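PDB 7CTQ: peptidyl tryptophan dihydroxylase from Pseudomonas putida, which is a flavin-dependent monooxygenase that dihydroxylates a peptidyl tryptophan, a step essential for biogenesis of a tryptophylquinone cofactor. Local coordinates for residues E36-A41 / F94-R99; R64-P69 / F87-Q92; G17-I22 / R55-G60. All coordinates share one frame; numbering follows the deposited sequence. Where two conformers were deposited one is given.

Contact 1 (E36-A41 / F94-R99); sequences EWRRFA and FDRALR. With FAD (flavin-adenine dinucleotide), chain C.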
# COMPACT_ATOMS: atom_id res chain seq x y z
N GLU A 36 7.89 15.27 -9.02
CA GLU A 36 9.26 15.37 -9.51
C GLU A 36 9.53 14.27 -10.53
O GLU A 36 9.04 13.15 -10.40
CB GLU A 36 10.25 15.30 -8.35
CG GLU A 36 11.71 15.20 -8.77
CD GLU A 36 12.64 15.87 -7.78
OE1 GLU A 36 12.19 16.79 -7.07
OE2 GLU A 36 13.83 15.47 -7.72
N TRP A 37 10.34 14.62 -11.53
CA TRP A 37 10.52 13.77 -12.72
C TRP A 37 10.96 12.36 -12.35
O TRP A 37 10.32 11.37 -12.74
CB TRP A 37 11.53 14.42 -13.66
CG TRP A 37 11.57 13.85 -15.06
CD1 TRP A 37 11.09 12.64 -15.47
CD2 TRP A 37 12.13 14.48 -16.22
NE1 TRP A 37 11.33 12.47 -16.81
CE2 TRP A 37 11.95 13.59 -17.30
CE3 TRP A 37 12.75 15.71 -16.45
CZ2 TRP A 37 12.38 13.89 -18.59
CZ3 TRP A 37 13.18 16.01 -17.74
CH2 TRP A 37 12.99 15.10 -18.79
N ARG A 38 12.07 12.23 -11.62
CA ARG A 38 12.69 10.94 -11.39
C ARG A 38 13.35 10.89 -10.02
O ARG A 38 13.35 11.87 -9.27
CB ARG A 38 13.72 10.62 -12.48
CG ARG A 38 13.16 10.62 -13.90
CD ARG A 38 14.24 10.49 -14.97
NE ARG A 38 15.39 9.68 -14.55
CZ ARG A 38 15.33 8.39 -14.23
NH1 ARG A 38 14.18 7.74 -14.30
NH2 ARG A 38 16.43 7.75 -13.86
N ARG A 39 13.90 9.72 -9.71
CA ARG A 39 14.72 9.48 -8.53
C ARG A 39 15.70 8.36 -8.89
O ARG A 39 15.88 8.03 -10.07
CB ARG A 39 13.84 9.18 -7.31
CG ARG A 39 14.50 9.41 -5.95
CD ARG A 39 15.53 10.54 -5.99
NE ARG A 39 14.93 11.85 -6.18
CZ ARG A 39 14.59 12.67 -5.18
NH1 ARG A 39 14.80 12.31 -3.92
NH2 ARG A 39 14.05 13.86 -5.44
N PHE A 40 16.33 7.76 -7.88
CA PHE A 40 17.34 6.75 -8.13
C PHE A 40 16.75 5.54 -8.84
O PHE A 40 15.53 5.29 -8.82
CB PHE A 40 18.02 6.31 -6.82
CG PHE A 40 17.13 5.52 -5.91
CD1 PHE A 40 16.28 6.16 -5.01
CD2 PHE A 40 17.13 4.13 -5.94
CE1 PHE A 40 15.46 5.43 -4.16
CE2 PHE A 40 16.30 3.41 -5.10
CZ PHE A 40 15.47 4.06 -4.21
N ALA A 41 17.62 4.79 -9.50
CA ALA A 41 17.23 3.57 -10.20
C ALA A 41 16.77 2.53 -9.19
O ALA A 41 17.58 2.01 -8.42
CB ALA A 41 18.39 3.06 -11.04
N PHE A 94 8.59 3.30 -15.01
CA PHE A 94 7.22 3.32 -14.51
C PHE A 94 6.74 4.74 -14.22
O PHE A 94 5.71 5.18 -14.74
CB PHE A 94 7.13 2.45 -13.25
CG PHE A 94 5.74 2.12 -12.84
CD1 PHE A 94 4.90 1.40 -13.69
CD2 PHE A 94 5.25 2.50 -11.60
CE1 PHE A 94 3.61 1.08 -13.30
CE2 PHE A 94 3.96 2.18 -11.21
CZ PHE A 94 3.14 1.47 -12.06
N ASP A 95 7.48 5.47 -13.37
CA ASP A 95 7.02 6.79 -12.94
C ASP A 95 6.99 7.77 -14.11
O ASP A 95 6.05 8.57 -14.22
CB ASP A 95 7.90 7.32 -11.81
CG ASP A 95 8.11 6.29 -10.71
OD1 ASP A 95 7.21 5.45 -10.50
OD2 ASP A 95 9.18 6.33 -10.05
N ARG A 96 8.00 7.73 -14.97
CA ARG A 96 7.96 8.54 -16.19
C ARG A 96 6.78 8.14 -17.06
O ARG A 96 6.16 8.98 -17.71
CB ARG A 96 9.28 8.40 -16.96
CG ARG A 96 10.44 9.22 -16.40
CD ARG A 96 11.63 9.23 -17.37
NE ARG A 96 12.58 8.14 -17.11
CZ ARG A 96 12.79 7.11 -17.93
NH1 ARG A 96 12.12 7.01 -19.07
NH2 ARG A 96 13.68 6.18 -17.61
N ALA A 97 6.43 6.86 -17.05
CA ALA A 97 5.30 6.42 -17.85
C ALA A 97 3.95 6.75 -17.22
O ALA A 97 2.96 6.87 -17.95
CB ALA A 97 5.41 4.92 -18.08
N LEU A 98 3.89 6.87 -15.89
CA LEU A 98 2.63 7.22 -15.23
C LEU A 98 2.10 8.56 -15.71
O LEU A 98 0.88 8.76 -15.76
CB LEU A 98 2.82 7.25 -13.71
CG LEU A 98 2.84 5.90 -12.97
CD1 LEU A 98 3.17 6.08 -11.48
CD2 LEU A 98 1.53 5.14 -13.15
N ARG A 99 2.99 9.49 -16.08
CA ARG A 99 2.53 10.81 -16.48
C ARG A 99 1.74 10.76 -17.78
O ARG A 99 0.83 11.58 -17.98
CB ARG A 99 3.73 11.75 -16.62
CG ARG A 99 4.95 11.34 -15.82
CD ARG A 99 4.66 11.32 -14.33
NE ARG A 99 5.11 12.55 -13.69
CZ ARG A 99 6.38 12.81 -13.38
NH1 ARG A 99 7.33 11.93 -13.67
NH2 ARG A 99 6.70 13.96 -12.80
PA FAD C . 5.70 6.71 -4.50
O1A FAD C . 5.64 5.60 -5.47
O2A FAD C . 7.00 6.75 -3.70
O5B FAD C . 5.38 8.05 -5.25
C5B FAD C . 5.74 9.33 -4.70
C4B FAD C . 6.01 10.24 -5.87
O4B FAD C . 6.16 11.59 -5.40
C3B FAD C . 7.28 9.92 -6.68
O3B FAD C . 7.03 10.12 -8.07
C2B FAD C . 8.30 10.91 -6.11
O2B FAD C . 9.30 11.29 -7.05
C1B FAD C . 7.41 12.11 -5.80
N9A FAD C . 7.88 13.04 -4.80
C8A FAD C . 8.55 12.79 -3.63
N7A FAD C . 8.83 13.86 -2.92
C5A FAD C . 8.35 14.89 -3.70
C6A FAD C . 8.35 16.29 -3.54
N6A FAD C . 8.88 16.92 -2.48
N1A FAD C . 7.77 17.05 -4.51
C2A FAD C . 7.24 16.43 -5.57
N3A FAD C . 7.19 15.12 -5.82
C4A FAD C . 7.75 14.40 -4.85
N1 FAD C . 6.45 -2.47 -3.87
C2 FAD C . 6.25 -3.50 -4.74
O2 FAD C . 5.18 -3.66 -5.32
N3 FAD C . 7.28 -4.38 -5.00
C4 FAD C . 8.55 -4.34 -4.46
O4 FAD C . 9.38 -5.18 -4.78
C4X FAD C . 8.75 -3.25 -3.53
N5 FAD C . 9.92 -3.14 -2.96
C5X FAD C . 10.12 -2.09 -2.07
C6 FAD C . 11.36 -1.96 -1.45
C7 FAD C . 11.61 -0.94 -0.54
C7M FAD C . 12.96 -0.83 0.11
C8 FAD C . 10.59 -0.02 -0.24
C8M FAD C . 10.82 1.10 0.74
C9 FAD C . 9.35 -0.15 -0.86
C9A FAD C . 9.11 -1.17 -1.77
N10 FAD C . 7.86 -1.32 -2.42
C10 FAD C . 7.64 -2.36 -3.30
C1' FAD C . 6.76 -0.41 -2.10
C2' FAD C . 6.46 0.62 -3.17
O2' FAD C . 7.65 1.32 -3.56
C3' FAD C . 5.44 1.61 -2.61
O3' FAD C . 4.40 0.86 -2.00
C4' FAD C . 4.81 2.56 -3.63
O4' FAD C . 5.79 3.06 -4.55
C5' FAD C . 4.12 3.71 -2.93
O5' FAD C . 3.38 4.45 -3.91
P FAD C . 3.09 5.97 -3.70
O1P FAD C . 2.28 6.10 -2.40
O2P FAD C . 2.48 6.56 -4.93
O3P FAD C . 4.53 6.58 -3.44
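Two first torsions bring Trp-37 and Arg-96 together: CG of Trp-37 stands anti to its backbone N (chi1 -166°), and CG of Arg-96 stands anti to its carbonyl carbon (chi1 -78°). The contact is a surface one, joining the loop after strand 31-35 of the Rossmann-type sheet to helix 91-104. Arg-96 CG lies in the plane of the indole, at its edge, 3.4 Å from Trp-37 NE1, and Arg-96 CD is 3.3 Å from the same nitrogen. From the loop also comes Arg-38, whose CD is 3.6 Å from Arg-96 NE. Arg-38 NH1 sits at the edge of the Arg-96 guanidinium, near that plane and 3.3 Å from Arg-96 NE; both atoms are donors, so this is an approach of like charges without a hydrogen bond. An alanine in place of Arg-38 would probably leave the outer chain of Arg-96 without this packing partner and freer to turn. At the start of the loop, Glu-36 N comes within 3.3 Å of N3A in the FAD adenine, while Glu-36 OE2 forms a salt bridge with Arg-39 NH2 at 2.8 Å. The one hydrogen bond between the segments runs from Arg-99 NH1 to Trp-37 O, 3.2 Å long with an N-H...O angle of 149°, the oxygen lying near the guanidinium plane.

Contact 2 (R64-P69 / F87-Q92); sequences RQAAMP and FLLDRQ. With FAD (flavin-adenine dinucleotide), chain C.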
# COMPACT_ATOMS: atom_id res chain seq x y z
N ARG A 64 3.66 -1.97 -19.29
CA ARG A 64 4.31 -3.12 -19.90
C ARG A 64 5.66 -2.80 -20.53
O ARG A 64 6.47 -3.71 -20.72
CB ARG A 64 3.38 -3.76 -20.93
CG ARG A 64 3.56 -5.26 -21.05
CD ARG A 64 3.48 -5.92 -19.68
NE ARG A 64 3.70 -7.36 -19.76
CZ ARG A 64 2.88 -8.27 -19.25
NH1 ARG A 64 3.17 -9.56 -19.38
NH2 ARG A 64 1.77 -7.89 -18.62
N GLN A 65 5.92 -1.54 -20.86
CA GLN A 65 7.26 -1.14 -21.28
C GLN A 65 8.18 -0.87 -20.10
O GLN A 65 9.39 -0.71 -20.29
CB GLN A 65 7.20 0.09 -22.19
CG GLN A 65 6.05 0.08 -23.20
CD GLN A 65 4.70 0.35 -22.55
OE1 GLN A 65 4.57 1.22 -21.69
NE2 GLN A 65 3.69 -0.42 -22.95
N ALA A 66 7.62 -0.83 -18.89
CA ALA A 66 8.38 -0.74 -17.65
C ALA A 66 8.55 -2.09 -16.96
O ALA A 66 9.46 -2.23 -16.14
CB ALA A 66 7.70 0.23 -16.68
N ALA A 67 7.70 -3.06 -17.27
CA ALA A 67 7.73 -4.38 -16.65
C ALA A 67 8.27 -5.41 -17.63
O ALA A 67 7.91 -5.42 -18.80
CB ALA A 67 6.33 -4.80 -16.18
N MET A 68 9.14 -6.29 -17.13
CA MET A 68 9.76 -7.31 -17.95
C MET A 68 9.79 -8.64 -17.20
O MET A 68 10.11 -8.67 -16.00
CB MET A 68 11.19 -6.92 -18.35
CG MET A 68 11.94 -6.14 -17.28
SD MET A 68 13.01 -4.86 -17.98
CE MET A 68 11.87 -3.49 -18.12
N PRO A 69 9.45 -9.74 -17.87
CA PRO A 69 9.46 -11.05 -17.20
C PRO A 69 10.87 -11.44 -16.79
O PRO A 69 11.86 -10.99 -17.36
CB PRO A 69 8.90 -12.00 -18.26
CG PRO A 69 8.25 -11.12 -19.30
CD PRO A 69 9.03 -9.84 -19.28
N PHE A 87 7.35 -10.74 -12.32
CA PHE A 87 8.02 -9.80 -13.21
C PHE A 87 8.92 -8.88 -12.40
O PHE A 87 9.03 -8.99 -11.17
CB PHE A 87 6.99 -9.00 -14.01
CG PHE A 87 6.06 -9.85 -14.85
CD1 PHE A 87 6.14 -9.83 -16.24
CD2 PHE A 87 5.11 -10.67 -14.25
CE1 PHE A 87 5.29 -10.61 -17.00
CE2 PHE A 87 4.27 -11.46 -15.02
CZ PHE A 87 4.36 -11.43 -16.39
N LEU A 88 9.59 -7.98 -13.10
CA LEU A 88 10.36 -6.91 -12.48
C LEU A 88 9.84 -5.60 -13.01
O LEU A 88 9.51 -5.48 -14.20
CB LEU A 88 11.87 -7.03 -12.78
CG LEU A 88 12.50 -8.42 -12.90
CD1 LEU A 88 13.99 -8.30 -13.20
CD2 LEU A 88 12.27 -9.28 -11.65
N LEU A 89 9.74 -4.61 -12.14
CA LEU A 89 9.21 -3.30 -12.52
C LEU A 89 10.31 -2.27 -12.35
O LEU A 89 10.85 -2.10 -11.25
CB LEU A 89 8.00 -2.92 -11.67
CG LEU A 89 7.45 -1.56 -12.09
CD1 LEU A 89 6.65 -1.68 -13.38
CD2 LEU A 89 6.63 -0.95 -10.98
N ASP A 90 10.65 -1.58 -13.43
CA ASP A 90 11.68 -0.55 -13.36
C ASP A 90 10.97 0.77 -13.06
O ASP A 90 10.30 1.34 -13.93
CB ASP A 90 12.50 -0.51 -14.64
CG ASP A 90 13.16 0.83 -14.87
OD1 ASP A 90 13.61 1.47 -13.89
OD2 ASP A 90 13.25 1.25 -16.03
N ARG A 91 11.12 1.24 -11.82
CA ARG A 91 10.43 2.44 -11.37
C ARG A 91 10.82 3.68 -12.15
O ARG A 91 10.04 4.63 -12.22
CB ARG A 91 10.69 2.65 -9.87
CG ARG A 91 10.10 1.56 -9.00
CD ARG A 91 8.60 1.45 -9.23
NE ARG A 91 7.93 2.72 -9.02
CZ ARG A 91 7.34 3.07 -7.87
NH1 ARG A 91 7.35 2.23 -6.85
NH2 ARG A 91 6.75 4.25 -7.75
N GLN A 92 12.02 3.69 -12.74
CA GLN A 92 12.39 4.77 -13.65
C GLN A 92 11.43 4.85 -14.82
O GLN A 92 10.78 5.88 -15.05
CB GLN A 92 13.83 4.59 -14.14
CG GLN A 92 14.83 4.20 -13.06
CD GLN A 92 16.14 3.70 -13.64
OE1 GLN A 92 16.50 2.52 -13.48
NE2 GLN A 92 16.87 4.58 -14.32
PA FAD C . 5.70 6.71 -4.50
O1A FAD C . 5.64 5.60 -5.47
O2A FAD C . 7.00 6.75 -3.70
O5B FAD C . 5.38 8.05 -5.25
C5B FAD C . 5.74 9.33 -4.70
C4B FAD C . 6.01 10.24 -5.87
O4B FAD C . 6.16 11.59 -5.40
C3B FAD C . 7.28 9.92 -6.68
O3B FAD C . 7.03 10.12 -8.07
C2B FAD C . 8.30 10.91 -6.11
O2B FAD C . 9.30 11.29 -7.05
C1B FAD C . 7.41 12.11 -5.80
N9A FAD C . 7.88 13.04 -4.80
C8A FAD C . 8.55 12.79 -3.63
N7A FAD C . 8.83 13.86 -2.92
C5A FAD C . 8.35 14.89 -3.70
C6A FAD C . 8.35 16.29 -3.54
N6A FAD C . 8.88 16.92 -2.48
N1A FAD C . 7.77 17.05 -4.51
C2A FAD C . 7.24 16.43 -5.57
N3A FAD C . 7.19 15.12 -5.82
C4A FAD C . 7.75 14.40 -4.85
N1 FAD C . 6.45 -2.47 -3.87
C2 FAD C . 6.25 -3.50 -4.74
O2 FAD C . 5.18 -3.66 -5.32
N3 FAD C . 7.28 -4.38 -5.00
C4 FAD C . 8.55 -4.34 -4.46
O4 FAD C . 9.38 -5.18 -4.78
C4X FAD C . 8.75 -3.25 -3.53
N5 FAD C . 9.92 -3.14 -2.96
C5X FAD C . 10.12 -2.09 -2.07
C6 FAD C . 11.36 -1.96 -1.45
C7 FAD C . 11.61 -0.94 -0.54
C7M FAD C . 12.96 -0.83 0.11
C8 FAD C . 10.59 -0.02 -0.24
C8M FAD C . 10.82 1.10 0.74
C9 FAD C . 9.35 -0.15 -0.86
C9A FAD C . 9.11 -1.17 -1.77
N10 FAD C . 7.86 -1.32 -2.42
C10 FAD C . 7.64 -2.36 -3.30
C1' FAD C . 6.76 -0.41 -2.10
C2' FAD C . 6.46 0.62 -3.17
O2' FAD C . 7.65 1.32 -3.56
C3' FAD C . 5.44 1.61 -2.61
O3' FAD C . 4.40 0.86 -2.00
C4' FAD C . 4.81 2.56 -3.63
O4' FAD C . 5.79 3.06 -4.55
C5' FAD C . 4.12 3.71 -2.93
O5' FAD C . 3.38 4.45 -3.91
P FAD C . 3.09 5.97 -3.70
O1P FAD C . 2.28 6.10 -2.40
O2P FAD C . 2.48 6.56 -4.93
O3P FAD C . 4.53 6.58 -3.44
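The ring of Phe-87 is met obliquely by the guanidinium of Arg-64, the two planes 70° apart and NH1 of Arg-64 3.4 Å from CE1 of Phe-87. Pro-69 touches the same ring, its CG 3.8 Å from Phe-87 CE1; Phe-87 CG, anti to the carbonyl carbon, sets where the ring is attached. A third flat group, the Arg-91 guanidinium, has FAD O1A in its plane at the edge; the Arg-91 side chain starts off away from residues 64-69. Between these ends the backbones pair as antiparallel strands. Met-68 and Leu-88 make the hydrogen-bonded pair, Met-68 N donating to Leu-88 O at 3.1 Å and Leu-88 N to Met-68 O at 3.0 Å. Ala-67 and Leu-89 form the adjoining non-hydrogen-bonded pair. Leu-89 CD1 reaches back to Ala-66 CB at 4.0 Å, an apolar touch between the segments. The pairing closes with a nearly straight bond, 174° at the hydrogen, from Asp-90 N to Ala-66 O. Asp-90 is then the N-cap of helix 91-104: its OD1 accepts from Gln-92 N at 3.0 Å, the amide standing above the carboxylate plane, while OD2 bridges to Arg-193. This strand-to-helix junction places Arg-91 in the FAD pocket, where Arg-91 NH1 donates to FAD O4' of the ribityl chain at 2.9 Å and Arg-91 NH2 to FAD O1A of a phosphate at 2.9 Å.

Contact 3 (G17-I22 / R55-G60); sequences GAATAI and RHVGLG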
# COMPACT_ATOMS: atom_id res chain seq x y z
N GLY A 17 -0.92 8.54 -6.02
CA GLY A 17 -1.38 9.83 -6.52
C GLY A 17 -2.02 9.70 -7.89
O GLY A 17 -3.09 10.27 -8.14
N ALA A 18 -1.39 8.93 -8.79
CA ALA A 18 -1.95 8.72 -10.12
C ALA A 18 -3.32 8.08 -10.04
O ALA A 18 -4.28 8.54 -10.69
CB ALA A 18 -1.00 7.86 -10.95
N ALA A 19 -3.44 7.00 -9.25
CA ALA A 19 -4.72 6.33 -9.07
C ALA A 19 -5.80 7.29 -8.61
O ALA A 19 -6.89 7.35 -9.18
CB ALA A 19 -4.55 5.18 -8.07
N THR A 20 -5.50 8.08 -7.57
CA THR A 20 -6.50 9.00 -7.02
C THR A 20 -6.93 10.04 -8.05
O THR A 20 -8.13 10.30 -8.22
CB THR A 20 -5.92 9.68 -5.77
OG1 THR A 20 -5.57 8.68 -4.81
CG2 THR A 20 -6.93 10.65 -5.16
N ALA A 21 -5.96 10.63 -8.75
CA ALA A 21 -6.24 11.60 -9.80
C ALA A 21 -7.22 11.06 -10.83
O ALA A 21 -8.20 11.73 -11.19
CB ALA A 21 -4.93 12.00 -10.48
N ILE A 22 -6.98 9.84 -11.32
CA ILE A 22 -7.84 9.28 -12.35
C ILE A 22 -9.23 9.02 -11.78
O ILE A 22 -10.24 9.25 -12.45
CB ILE A 22 -7.21 8.01 -12.94
CG1 ILE A 22 -5.88 8.38 -13.61
CG2 ILE A 22 -8.17 7.35 -13.93
CD1 ILE A 22 -5.19 7.22 -14.25
N ARG A 55 -3.90 -1.92 -14.19
CA ARG A 55 -4.73 -1.48 -15.30
C ARG A 55 -6.20 -1.38 -14.88
O ARG A 55 -6.94 -0.58 -15.46
CB ARG A 55 -4.56 -2.41 -16.51
CG ARG A 55 -5.64 -2.22 -17.58
CD ARG A 55 -5.18 -1.30 -18.74
NE ARG A 55 -5.44 0.12 -18.46
CZ ARG A 55 -4.79 1.14 -19.01
NH1 ARG A 55 -3.85 0.93 -19.93
NH2 ARG A 55 -5.11 2.38 -18.68
N HIS A 56 -6.61 -2.14 -13.87
CA HIS A 56 -7.90 -1.89 -13.23
C HIS A 56 -8.04 -0.42 -12.84
O HIS A 56 -9.11 0.17 -12.99
CB HIS A 56 -8.05 -2.80 -12.00
CG HIS A 56 -9.23 -2.48 -11.13
ND1 HIS A 56 -10.39 -1.92 -11.62
CD2 HIS A 56 -9.43 -2.66 -9.80
CE1 HIS A 56 -11.25 -1.76 -10.63
NE2 HIS A 56 -10.69 -2.20 -9.51
N VAL A 57 -6.96 0.18 -12.34
CA VAL A 57 -6.99 1.58 -11.94
C VAL A 57 -6.79 2.52 -13.12
O VAL A 57 -7.05 3.73 -13.00
CB VAL A 57 -5.94 1.86 -10.86
CG1 VAL A 57 -6.29 3.12 -10.13
CG2 VAL A 57 -5.88 0.71 -9.89
N GLY A 58 -6.33 2.02 -14.26
CA GLY A 58 -6.10 2.87 -15.41
C GLY A 58 -4.67 3.33 -15.60
O GLY A 58 -4.45 4.31 -16.32
N LEU A 59 -3.70 2.66 -14.98
CA LEU A 59 -2.28 2.94 -15.20
C LEU A 59 -1.60 1.85 -16.02
O LEU A 59 -0.37 1.81 -16.08
CB LEU A 59 -1.56 3.11 -13.86
CG LEU A 59 -2.22 4.01 -12.82
CD1 LEU A 59 -1.46 3.98 -11.50
CD2 LEU A 59 -2.34 5.43 -13.34
N GLY A 60 -2.37 0.97 -16.66
CA GLY A 60 -1.79 -0.15 -17.39
C GLY A 60 -1.01 0.24 -18.63
O GLY A 60 -0.24 -0.58 -19.14
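This is a buried, largely apolar contact between the first helix of the Rossmann-type FAD-binding unit, residues 15-27, and the turn that ends helix 48-56. No hydrogen bond crosses it; three pairs of apolar side chains carry it. Gly-17 fits the last glycine of a GxGxxG pattern, consistent with the dinucleotide-binding role of this helix, whose Ala-16 N is hydrogen-bonded to FAD. The opposing turn is a Schellman motif that ends helix 48-56, with Gly-58 as its C-prime residue: phi there is 98°, Leu-59 N bonds to Leu-54 O, and Gly-58 N makes a weak 2.9 Å bond to Arg-55 O. A CB at Gly-58 would press against the carbonyl oxygen of Val-57 and would point toward helix 15-27, close to Ile-22 CG2. Gly-58, with no side chain, lies between Val-57 and Leu-59, which both reach the helix.

Leu-59 is met by two residues one helical turn apart. Both of its methyls face Ala-18 CB, CD2 at 3.7 Å and CD1 at 3.9 Å. Its CD2 also meets Ile-22 CD1 at 3.5 Å, tighter than usual for two carbons. The extended end of Ile-22 (chi2 -178°) sets this CD1 beside the turn as well, 3.6 Å from Gly-58 O, while the other branch, CG2, lies 3.9 Å from Val-57 O. Leu-102 of helix 91-104 packs on Ala-18 and Ile-22, and Leu-279 of helix 274-282 packs on Ala-19. Ala-19 and Val-57 have the closest CA atoms, 6.0 Å apart. With Val-57 CG1 anti to its backbone N (chi1 -160°), that methyl meets Ala-19 CB at 3.4 Å, tighter than usual van der Waals contact.

In the fold
Helix 91-104 ties the set together. Contacts 1 and 2 both use it, their centres about 12 Å apart, and they touch where Phe-94 CD1 meets Leu-89 CD1 at 3.5 Å. Both also reach the cofactor, contact 1 at the adenine through Glu-36 and contact 2 at the ribityl chain and a phosphate through Arg-91. Contact 3, centred about 15 Å from contact 1, meets the same helix where Leu-98 CD2 packs on Leu-59 CD1 at 3.6 Å; Ala-18 there comes to about 7 Å from FAD. Contacts 2 and 3, about 17 Å apart between centres, adjoin in sequence but make no other touch. Along the chain, the segments of contacts 1 and 3 alternate.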